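Local atomic coordinates of histidinol-phosphatase (Listeria monocytogenes serotype 4b str. H7858, PDB entry 6NLR), a protein that probably hydrolyses L-histidinol phosphate to L-histidinol and phosphate in histidine biosynthesis, using a trinuclear metal centre of the PHP family. Residues Lys74-Lys79 with Ile88-Glu93; Tyr111-Asp116 with Gly172-Arg177; Asp140-Ile145 with Gln190-Asp195. All coordinates share one frame; numbering follows the deposited sequence.

Interaction 1 of 3, residues Lys74-Lys79 with Ile88-Glu93. With MN (manganese (II) ion), chain E; CO (cobalt (II) ion), chain F.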
loop_
_atom_site.group_PDB
_atom_site.type_symbol
_atom_site.label_atom_id
_atom_site.label_comp_id
_atom_site.label_asym_id
_atom_site.label_seq_id
_atom_site.Cartn_x
_atom_site.Cartn_y
_atom_site.Cartn_z
ATOM N N LYS A 74 17.099 -12.407 6.344
ATOM C CA LYS A 74 16.178 -13.471 5.856
ATOM C C LYS A 74 15.857 -13.226 4.379
ATOM O O LYS A 74 15.923 -14.152 3.583
ATOM C CB LYS A 74 14.915 -13.539 6.711
ATOM C CG LYS A 74 13.849 -14.522 6.229
ATOM C CD LYS A 74 14.328 -15.958 6.205
ATOM C CE LYS A 74 13.279 -16.906 5.666
ATOM N NZ LYS A 74 12.095 -16.937 6.553
HETATM N N MSE A 75 15.496 -11.988 4.008
HETATM C CA MSE A 75 15.046 -11.749 2.642
HETATM C C MSE A 75 16.204 -11.909 1.647
HETATM O O MSE A 75 15.982 -12.368 0.536
HETATM C CB MSE A 75 14.406 -10.364 2.488
HETATM C CG MSE A 75 13.136 -10.136 3.301
HETATM SE SE MSE A 75 12.027 -11.759 3.515
HETATM C CE MSE A 75 11.568 -11.823 5.428
ATOM N N ASN A 76 17.409 -11.465 2.015
ATOM C CA ASN A 76 18.581 -11.607 1.168
ATOM C C ASN A 76 18.878 -13.095 0.974
ATOM O O ASN A 76 19.252 -13.496 -0.135
ATOM C CB ASN A 76 19.808 -10.850 1.714
ATOM C CG ASN A 76 19.786 -9.384 1.291
ATOM O OD1 ASN A 76 19.624 -8.465 2.108
ATOM N ND2 ASN A 76 19.862 -9.152 -0.005
ATOM N N HIS A 77 18.689 -13.909 2.003
ATOM C CA HIS A 77 18.872 -15.386 1.898
ATOM C C HIS A 77 17.883 -15.947 0.852
ATOM O O HIS A 77 18.285 -16.742 -0.015
ATOM C CB HIS A 77 18.697 -16.021 3.283
ATOM C CG HIS A 77 18.502 -17.497 3.256
ATOM N ND1 HIS A 77 19.509 -18.343 2.912
ATOM C CD2 HIS A 77 17.425 -18.272 3.542
ATOM C CE1 HIS A 77 19.066 -19.583 2.937
ATOM N NE2 HIS A 77 17.788 -19.574 3.331
ATOM N N ILE A 78 16.614 -15.546 0.937
ATOM C CA ILE A 78 15.537 -16.080 0.048
ATOM C C ILE A 78 15.791 -15.607 -1.387
ATOM O O ILE A 78 15.650 -16.400 -2.301
ATOM C CB ILE A 78 14.157 -15.657 0.578
ATOM C CG1 ILE A 78 13.870 -16.307 1.928
ATOM C CG2 ILE A 78 13.079 -15.967 -0.436
ATOM C CD1 ILE A 78 13.907 -17.806 1.893
ATOM N N LYS A 79 16.220 -14.364 -1.551
ATOM C CA LYS A 79 16.519 -13.769 -2.879
ATOM C C LYS A 79 17.588 -14.607 -3.589
ATOM O O LYS A 79 17.386 -14.949 -4.775
ATOM C CB LYS A 79 16.984 -12.323 -2.718
ATOM C CG LYS A 79 17.589 -11.739 -3.992
ATOM C CD LYS A 79 17.922 -10.288 -3.921
ATOM C CE LYS A 79 18.305 -9.789 -5.292
ATOM N NZ LYS A 79 18.452 -8.325 -5.279
ATOM N N ILE A 88 13.865 -11.640 -7.179
ATOM C CA ILE A 88 13.279 -11.102 -5.917
ATOM C C ILE A 88 13.875 -9.728 -5.629
ATOM O O ILE A 88 15.095 -9.605 -5.627
ATOM C CB ILE A 88 13.459 -12.109 -4.773
ATOM C CG1 ILE A 88 12.645 -13.372 -5.087
ATOM C CG2 ILE A 88 13.086 -11.481 -3.439
ATOM C CD1 ILE A 88 12.807 -14.499 -4.117
ATOM N N HIS A 89 13.021 -8.739 -5.419
ATOM C CA HIS A 89 13.415 -7.394 -4.944
ATOM C C HIS A 89 13.062 -7.304 -3.457
ATOM O O HIS A 89 12.110 -7.983 -3.015
ATOM C CB HIS A 89 12.759 -6.284 -5.769
ATOM C CG HIS A 89 12.995 -6.370 -7.237
ATOM N ND1 HIS A 89 14.234 -6.236 -7.789
ATOM C CD2 HIS A 89 12.132 -6.564 -8.273
ATOM C CE1 HIS A 89 14.146 -6.341 -9.110
ATOM N NE2 HIS A 89 12.849 -6.550 -9.431
ATOM N N ILE A 90 13.838 -6.527 -2.712
ATOM C CA ILE A 90 13.659 -6.330 -1.255
ATOM C C ILE A 90 13.497 -4.840 -0.999
ATOM O O ILE A 90 14.312 -4.051 -1.444
ATOM C CB ILE A 90 14.844 -6.920 -0.480
ATOM C CG1 ILE A 90 15.084 -8.385 -0.863
ATOM C CG2 ILE A 90 14.612 -6.739 1.010
ATOM C CD1 ILE A 90 16.352 -8.975 -0.303
ATOM N N GLY A 91 12.470 -4.474 -0.261
ATOM C CA GLY A 91 12.286 -3.086 0.180
ATOM C C GLY A 91 11.195 -3.001 1.209
ATOM O O GLY A 91 10.997 -3.973 1.975
ATOM N N PHE A 92 10.534 -1.858 1.260
ATOM C CA PHE A 92 9.476 -1.585 2.250
ATOM C C PHE A 92 8.235 -1.048 1.566
ATOM O O PHE A 92 8.336 -0.341 0.530
ATOM C CB PHE A 92 9.974 -0.549 3.260
ATOM C CG PHE A 92 11.168 -1.014 4.043
ATOM C CD1 PHE A 92 11.022 -1.942 5.069
ATOM C CD2 PHE A 92 12.436 -0.556 3.725
ATOM C CE1 PHE A 92 12.124 -2.396 5.780
ATOM C CE2 PHE A 92 13.530 -0.982 4.463
ATOM C CZ PHE A 92 13.370 -1.895 5.486
ATOM N N GLU A 93 7.093 -1.357 2.173
ATOM C CA GLU A 93 5.879 -0.533 2.086
ATOM C C GLU A 93 6.065 0.551 3.144
ATOM O O GLU A 93 5.955 0.252 4.362
ATOM C CB GLU A 93 4.601 -1.329 2.294
ATOM C CG GLU A 93 3.374 -0.490 1.967
ATOM C CD GLU A 93 2.044 -1.189 2.145
ATOM O OE1 GLU A 93 2.062 -2.364 2.560
ATOM O OE2 GLU A 93 1.000 -0.553 1.856
HETATM MN MN MN E . -0.938 -0.883 2.535
HETATM CO CO CO F . 0.784 -3.933 1.791
HETATM O O HOH W 1 15.891 -13.671 -6.644
HETATM O O HOH W 2 -3.193 -1.213 2.986
HETATM O O HOH W 3 -0.815 -2.423 1.610
#
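In the barrel-like PHP fold of this phosphatase, helix 68-81 packs against strand 87-95, the strand that follows it and whose far end carries a metal ligand; Met75, Ile78 and Lys79 of the helix meet Ile88 and Ile90. The two short segments run nearly antiparallel, 169° between their directions, with axes 8.6 Å apart. Ile90 pushes CD1 against the helix, 3.5 Å from Met75 O, and Ile90 CD1 and CG2 both come against Met75 CB from the strand side, CD1 at 3.7 Å. Met75, a selenomethionine, then bends at chi2 and chi3 and carries its end away from strand 87-95; the side chain also packs on Ile37 of strand 34-40 and Val20 of helix 20-29. One turn along, Ile88 CD1 rests on Ile78 CG2 at 4.0 Å. Lys79 swings CG anti to its own N (chi1 168°) and stays extended, so that its methylenes run past the strand and CE comes 3.2 Å from Ile88 O. A water closes the end of the contact, donating to Lys79 O and accepting from Ile88 N. At the far end of the strand segment, the extended Glu93 bridges cobalt, also bound by His6, His8 and Asp258, and a manganese, also bound by His123 and His181: OE1 lies 2.2 Å from the cobalt and OE2 2.1 Å from that manganese.

Interaction 2 of 3, residues Tyr111-Asp116 with Gly172-Arg177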
loop_
_atom_site.group_PDB
_atom_site.type_symbol
_atom_site.label_atom_id
_atom_site.label_comp_id
_atom_site.label_asym_id
_atom_site.label_seq_id
_atom_site.Cartn_x
_atom_site.Cartn_y
_atom_site.Cartn_z
ATOM N N TYR A 111 18.286 3.308 5.353
ATOM C CA TYR A 111 18.043 1.901 4.936
ATOM C C TYR A 111 17.821 1.785 3.421
ATOM O O TYR A 111 17.968 0.672 2.884
ATOM C CB TYR A 111 16.876 1.319 5.731
ATOM C CG TYR A 111 17.194 1.217 7.200
ATOM C CD1 TYR A 111 18.022 0.219 7.687
ATOM C CD2 TYR A 111 16.718 2.162 8.089
ATOM C CE1 TYR A 111 18.355 0.148 9.029
ATOM C CE2 TYR A 111 17.046 2.111 9.432
ATOM C CZ TYR A 111 17.856 1.096 9.904
ATOM O OH TYR A 111 18.150 1.069 11.235
ATOM N N GLY A 112 17.535 2.894 2.743
ATOM C CA GLY A 112 17.302 2.911 1.290
ATOM C C GLY A 112 18.376 2.155 0.510
ATOM O O GLY A 112 18.045 1.423 -0.405
ATOM N N PRO A 113 19.682 2.324 0.812
ATOM C CA PRO A 113 20.741 1.632 0.078
ATOM C C PRO A 113 20.646 0.101 0.137
ATOM O O PRO A 113 21.250 -0.524 -0.691
ATOM C CB PRO A 113 22.038 2.134 0.757
ATOM C CG PRO A 113 21.653 3.499 1.268
ATOM C CD PRO A 113 20.238 3.276 1.784
ATOM N N GLN A 114 19.916 -0.475 1.101
ATOM C CA GLN A 114 19.780 -1.954 1.234
ATOM C C GLN A 114 18.578 -2.468 0.428
ATOM O O GLN A 114 18.304 -3.665 0.504
ATOM C CB GLN A 114 19.655 -2.331 2.710
ATOM C CG GLN A 114 20.983 -2.225 3.461
ATOM C CD GLN A 114 20.771 -2.552 4.915
ATOM O OE1 GLN A 114 20.694 -3.724 5.288
ATOM N NE2 GLN A 114 20.636 -1.515 5.728
ATOM N N THR A 115 17.891 -1.602 -0.319
ATOM C CA THR A 115 16.604 -1.924 -0.987
ATOM C C THR A 115 16.755 -1.762 -2.495
ATOM O O THR A 115 17.634 -1.041 -2.913
ATOM C CB THR A 115 15.463 -1.038 -0.480
ATOM O OG1 THR A 115 15.674 0.298 -0.938
ATOM C CG2 THR A 115 15.357 -1.056 1.025
ATOM N N ASP A 116 15.812 -2.336 -3.219
ATOM C CA ASP A 116 15.774 -2.579 -4.672
ATOM C C ASP A 116 14.382 -2.246 -5.229
ATOM O O ASP A 116 14.185 -2.328 -6.432
ATOM C CB ASP A 116 15.966 -4.087 -4.805
ATOM C CG ASP A 116 16.491 -4.526 -6.133
ATOM O OD1 ASP A 116 16.751 -3.629 -6.946
ATOM O OD2 ASP A 116 16.636 -5.758 -6.334
ATOM N N GLY A 172 13.735 12.342 -0.157
ATOM C CA GLY A 172 15.128 12.083 -0.562
ATOM C C GLY A 172 15.215 11.104 -1.738
ATOM O O GLY A 172 14.171 10.739 -2.307
ATOM N N LEU A 173 16.425 10.658 -2.042
ATOM C CA LEU A 173 16.760 9.864 -3.245
ATOM C C LEU A 173 16.057 8.509 -3.197
ATOM O O LEU A 173 15.739 7.989 -4.277
ATOM C CB LEU A 173 18.281 9.688 -3.268
ATOM C CG LEU A 173 18.838 8.817 -4.387
ATOM C CD1 LEU A 173 18.372 9.296 -5.768
ATOM C CD2 LEU A 173 20.350 8.811 -4.300
ATOM N N PHE A 174 15.844 7.939 -2.007
ATOM C CA PHE A 174 15.347 6.549 -1.835
ATOM C C PHE A 174 13.822 6.516 -1.643
ATOM O O PHE A 174 13.298 5.447 -1.363
ATOM C CB PHE A 174 16.114 5.866 -0.704
ATOM C CG PHE A 174 17.594 5.798 -0.973
ATOM C CD1 PHE A 174 18.117 4.863 -1.860
ATOM C CD2 PHE A 174 18.475 6.684 -0.356
ATOM C CE1 PHE A 174 19.483 4.812 -2.104
ATOM C CE2 PHE A 174 19.839 6.624 -0.599
ATOM C CZ PHE A 174 20.338 5.696 -1.483
ATOM N N LYS A 175 13.118 7.644 -1.822
ATOM C CA LYS A 175 11.634 7.659 -1.847
ATOM C C LYS A 175 11.160 6.631 -2.872
ATOM O O LYS A 175 11.626 6.601 -4.005
ATOM C CB LYS A 175 11.089 9.038 -2.208
ATOM C CG LYS A 175 9.579 9.151 -2.153
ATOM C CD LYS A 175 9.106 10.448 -2.696
ATOM C CE LYS A 175 7.590 10.541 -2.708
ATOM N NZ LYS A 175 7.145 11.821 -3.312
ATOM N N PRO A 176 10.232 5.737 -2.503
ATOM C CA PRO A 176 9.587 4.875 -3.486
ATOM C C PRO A 176 8.953 5.705 -4.605
ATOM O O PRO A 176 8.523 6.823 -4.353
ATOM C CB PRO A 176 8.482 4.182 -2.687
ATOM C CG PRO A 176 9.030 4.175 -1.281
ATOM C CD PRO A 176 9.772 5.493 -1.132
ATOM N N ARG A 177 8.877 5.130 -5.805
ATOM C CA ARG A 177 8.251 5.779 -6.974
ATOM C C ARG A 177 6.942 5.082 -7.336
ATOM O O ARG A 177 6.346 5.464 -8.371
ATOM C CB ARG A 177 9.269 5.783 -8.101
ATOM C CG ARG A 177 10.464 6.649 -7.731
ATOM C CD ARG A 177 11.329 6.922 -8.899
ATOM N NE ARG A 177 12.501 7.695 -8.506
ATOM C CZ ARG A 177 13.612 7.745 -9.226
ATOM N NH1 ARG A 177 13.663 7.055 -10.357
ATOM N NH2 ARG A 177 14.646 8.472 -8.824
HETATM O O HOH W 4 13.464 2.313 -0.564
#
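The Phe174 ring has the Gly112-Pro113 peptide over one face, with Pro113 N 3.8 Å above the ring plane and displaced toward the rim; Leu173 CB lies over the opposite face, also toward the rim. Gly112 C approaches CD1 of the ring to 3.6 Å, and the pyrrolidine of Pro113 continues over the same face. Pro113 CD stands 4.1 Å from the ring centroid, only 12° off the normal, a CH-pi contact, while Pro113 CG reaches Phe174 CZ. Phe174 sets CG beside its own N (chi1 -60°), which sends the ring from its backbone across to the glycine. Gly112 CA lies 3.7 Å from Phe174 CG, so the ring packs directly on the glycine backbone. The contact joins two loops of the PHP fold: 111-116, with a 3-10 turn at 112-114, leads from helix 101-111 into strand 117-127; the loop 172-177, with a type I beta turn from Gly172 to Lys175, precedes strand 178-179. Within the first loop Gly112 O is gripped twice, by Thr115 N and by Thr115 OG1, the latter 2.7 Å away and tilted 15° from the carbonyl plane. Beside the ring contact, a water donates to both Thr115 OG1 and Phe174 O, the second at 3.2 Å. Lys175 takes no part in the ring contact; its NZ bonds Ser166 O, Ala169 O and Tyr219 OH.

Interaction 3 of 3, residues Asp140-Ile145 with Gln190-Asp195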
loop_
_atom_site.group_PDB
_atom_site.type_symbol
_atom_site.label_atom_id
_atom_site.label_comp_id
_atom_site.label_asym_id
_atom_site.label_seq_id
_atom_site.Cartn_x
_atom_site.Cartn_y
_atom_site.Cartn_z
ATOM N N ASP A 140 -14.047 1.242 13.064
ATOM C CA ASP A 140 -12.950 2.138 13.478
ATOM C C ASP A 140 -12.824 3.259 12.446
ATOM O O ASP A 140 -12.608 4.429 12.856
ATOM C CB ASP A 140 -11.659 1.355 13.678
ATOM C CG ASP A 140 -10.525 2.238 14.128
ATOM O OD1 ASP A 140 -10.520 2.613 15.341
ATOM O OD2 ASP A 140 -9.683 2.561 13.270
ATOM N N TYR A 141 -13.011 2.939 11.159
ATOM C CA TYR A 141 -12.948 3.937 10.057
ATOM C C TYR A 141 -14.118 4.915 10.182
ATOM O O TYR A 141 -13.915 6.131 9.985
ATOM C CB TYR A 141 -12.969 3.272 8.675
ATOM C CG TYR A 141 -12.749 4.199 7.507
ATOM C CD1 TYR A 141 -11.582 4.927 7.384
ATOM C CD2 TYR A 141 -13.696 4.346 6.508
ATOM C CE1 TYR A 141 -11.357 5.771 6.302
ATOM C CE2 TYR A 141 -13.494 5.176 5.411
ATOM C CZ TYR A 141 -12.318 5.895 5.313
ATOM O OH TYR A 141 -12.109 6.742 4.266
ATOM N N ASN A 142 -15.308 4.395 10.479
ATOM C CA ASN A 142 -16.522 5.211 10.720
ATOM C C ASN A 142 -16.238 6.213 11.846
ATOM O O ASN A 142 -16.448 7.417 11.638
ATOM C CB ASN A 142 -17.734 4.350 11.088
ATOM C CG ASN A 142 -18.993 5.184 11.150
ATOM O OD1 ASN A 142 -19.144 6.139 10.396
ATOM N ND2 ASN A 142 -19.890 4.836 12.034
ATOM N N GLU A 143 -15.809 5.714 13.011
ATOM C CA GLU A 143 -15.712 6.528 14.250
ATOM C C GLU A 143 -14.525 7.484 14.139
ATOM O O GLU A 143 -14.652 8.603 14.593
ATOM C CB GLU A 143 -15.608 5.628 15.478
ATOM C CG GLU A 143 -16.949 5.018 15.820
ATOM C CD GLU A 143 -16.907 3.781 16.700
ATOM O OE1 GLU A 143 -15.892 3.595 17.418
ATOM O OE2 GLU A 143 -17.909 3.027 16.686
ATOM N N GLY A 144 -13.430 7.047 13.536
ATOM C CA GLY A 144 -12.178 7.809 13.530
ATOM C C GLY A 144 -12.127 8.848 12.428
ATOM O O GLY A 144 -11.551 9.925 12.660
ATOM N N ILE A 145 -12.628 8.503 11.245
ATOM C CA ILE A 145 -12.355 9.285 10.000
ATOM C C ILE A 145 -13.665 9.759 9.365
ATOM O O ILE A 145 -13.811 10.984 9.177
ATOM C CB ILE A 145 -11.453 8.497 9.054
ATOM C CG1 ILE A 145 -10.035 8.471 9.617
ATOM C CG2 ILE A 145 -11.499 9.059 7.627
ATOM C CD1 ILE A 145 -9.089 7.477 8.953
ATOM N N GLN A 190 -18.921 -0.766 1.402
ATOM C CA GLN A 190 -20.293 -1.338 1.452
ATOM C C GLN A 190 -20.866 -1.105 2.856
ATOM O O GLN A 190 -22.087 -1.054 2.972
ATOM C CB GLN A 190 -20.265 -2.792 0.974
ATOM C CG GLN A 190 -19.715 -2.976 -0.460
ATOM C CD GLN A 190 -20.522 -2.506 -1.682
ATOM O OE1 GLN A 190 -21.621 -1.914 -1.620
ATOM N NE2 GLN A 190 -19.960 -2.774 -2.860
ATOM N N PHE A 191 -20.023 -0.899 3.873
ATOM C CA PHE A 191 -20.471 -0.574 5.256
ATOM C C PHE A 191 -21.212 0.769 5.232
ATOM O O PHE A 191 -22.112 0.979 6.050
ATOM C CB PHE A 191 -19.307 -0.520 6.243
ATOM C CG PHE A 191 -19.718 -0.374 7.694
ATOM C CD1 PHE A 191 -20.141 -1.474 8.428
ATOM C CD2 PHE A 191 -19.626 0.857 8.341
ATOM C CE1 PHE A 191 -20.499 -1.327 9.762
ATOM C CE2 PHE A 191 -20.004 1.002 9.670
ATOM C CZ PHE A 191 -20.427 -0.095 10.381
ATOM N N PHE A 192 -20.883 1.632 4.278
ATOM C CA PHE A 192 -21.483 2.982 4.162
ATOM C C PHE A 192 -22.471 3.048 3.001
ATOM O O PHE A 192 -22.935 4.164 2.739
ATOM C CB PHE A 192 -20.367 4.021 3.997
ATOM C CG PHE A 192 -19.365 4.000 5.116
ATOM C CD1 PHE A 192 -18.254 3.174 5.061
ATOM C CD2 PHE A 192 -19.586 4.755 6.262
ATOM C CE1 PHE A 192 -17.359 3.129 6.123
ATOM C CE2 PHE A 192 -18.707 4.681 7.322
ATOM C CZ PHE A 192 -17.587 3.890 7.249
ATOM N N GLY A 193 -22.782 1.910 2.350
ATOM C CA GLY A 193 -23.729 1.883 1.224
ATOM C C GLY A 193 -23.157 2.638 0.034
ATOM O O GLY A 193 -23.928 3.251 -0.730
ATOM N N GLU A 194 -21.838 2.569 -0.118
ATOM C CA GLU A 194 -21.071 3.243 -1.182
ATOM C C GLU A 194 -20.426 2.172 -2.054
ATOM O O GLU A 194 -20.211 1.023 -1.574
ATOM C CB GLU A 194 -19.974 4.113 -0.572
ATOM C CG GLU A 194 -20.503 5.317 0.180
ATOM C CD GLU A 194 -21.045 6.440 -0.683
ATOM O OE1 GLU A 194 -20.967 6.341 -1.943
ATOM O OE2 GLU A 194 -21.611 7.380 -0.097
ATOM N N ASP A 195 -20.141 2.544 -3.304
ATOM C CA ASP A 195 -19.415 1.713 -4.294
ATOM C C ASP A 195 -18.761 2.685 -5.294
ATOM O O ASP A 195 -18.879 3.928 -5.128
ATOM C CB ASP A 195 -20.352 0.649 -4.884
ATOM C CG ASP A 195 -21.549 1.209 -5.621
ATOM O OD1 ASP A 195 -21.336 2.205 -6.370
ATOM O OD2 ASP A 195 -22.688 0.676 -5.444
#
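Helix segment 140-145, which widens into a pi-type turn at 142-145, faces residues 190-192, the end of a 3-10 segment, the nearest CA atoms, those of Asn142 and Phe192, being 8.5 Å apart. Phe192 reaches across with its far rim. Its CE1 comes to the edge of the Tyr141 ring, near that ring's plane, 3.9 Å from Tyr141 CD2, and the two side chains cross at about a right angle. The other flank of the Phe192 rim belongs to Asn142. There OD1 lies 3.4 Å from CE2, at the edge and near the plane of the phenyl ring, and CB is 3.9 Å from CZ. The amide plane is turned 66° against that ring, and it is the oxygen, near the ring plane, that meets the C-H edge. Both helix residues place CG anti to the backbone N (chi1 -173° in each), which directs them to the turn. Phe191 lies next to Phe192, its CD2 over one face of the neighbouring ring, and touches Asn142 CB with CE2 at 4.3 Å. Around this aromatic group Phe192 also meets Phe152 and Val146, while Tyr141 packs on Ala155, Cys185 and Phe188. The turn is closed by Gly193 N bonding Gln190 O. This is peripheral packing in the PHP fold, in which aromatic residues of the loop between strand 178-179 and helix 201-217 dock on helix 138-149.

From the N terminus, interaction 1 comes first and closes the short connection between helix 68-81 and strand 87-95, within which neither other contact falls. Interaction 2 opens at 111-116 and reaches forward to 172-177, bringing together the loops that lead into strands 117-127 and 178-179, one from each of the two sheets. Interaction 3 opens inside that span, at 140-145, and closes beyond it at 190-195, so the two cross; it ties helix 138-149 to the loop between strand 178-179 and helix 201-217. Interactions 1 and 2 touch: a probable hydrogen bond of 2.8 Å joins Asp116 OD2 and His89 ND1. Interaction 3 sits across the chain's centre, about 35 Å from interaction 1 between centres.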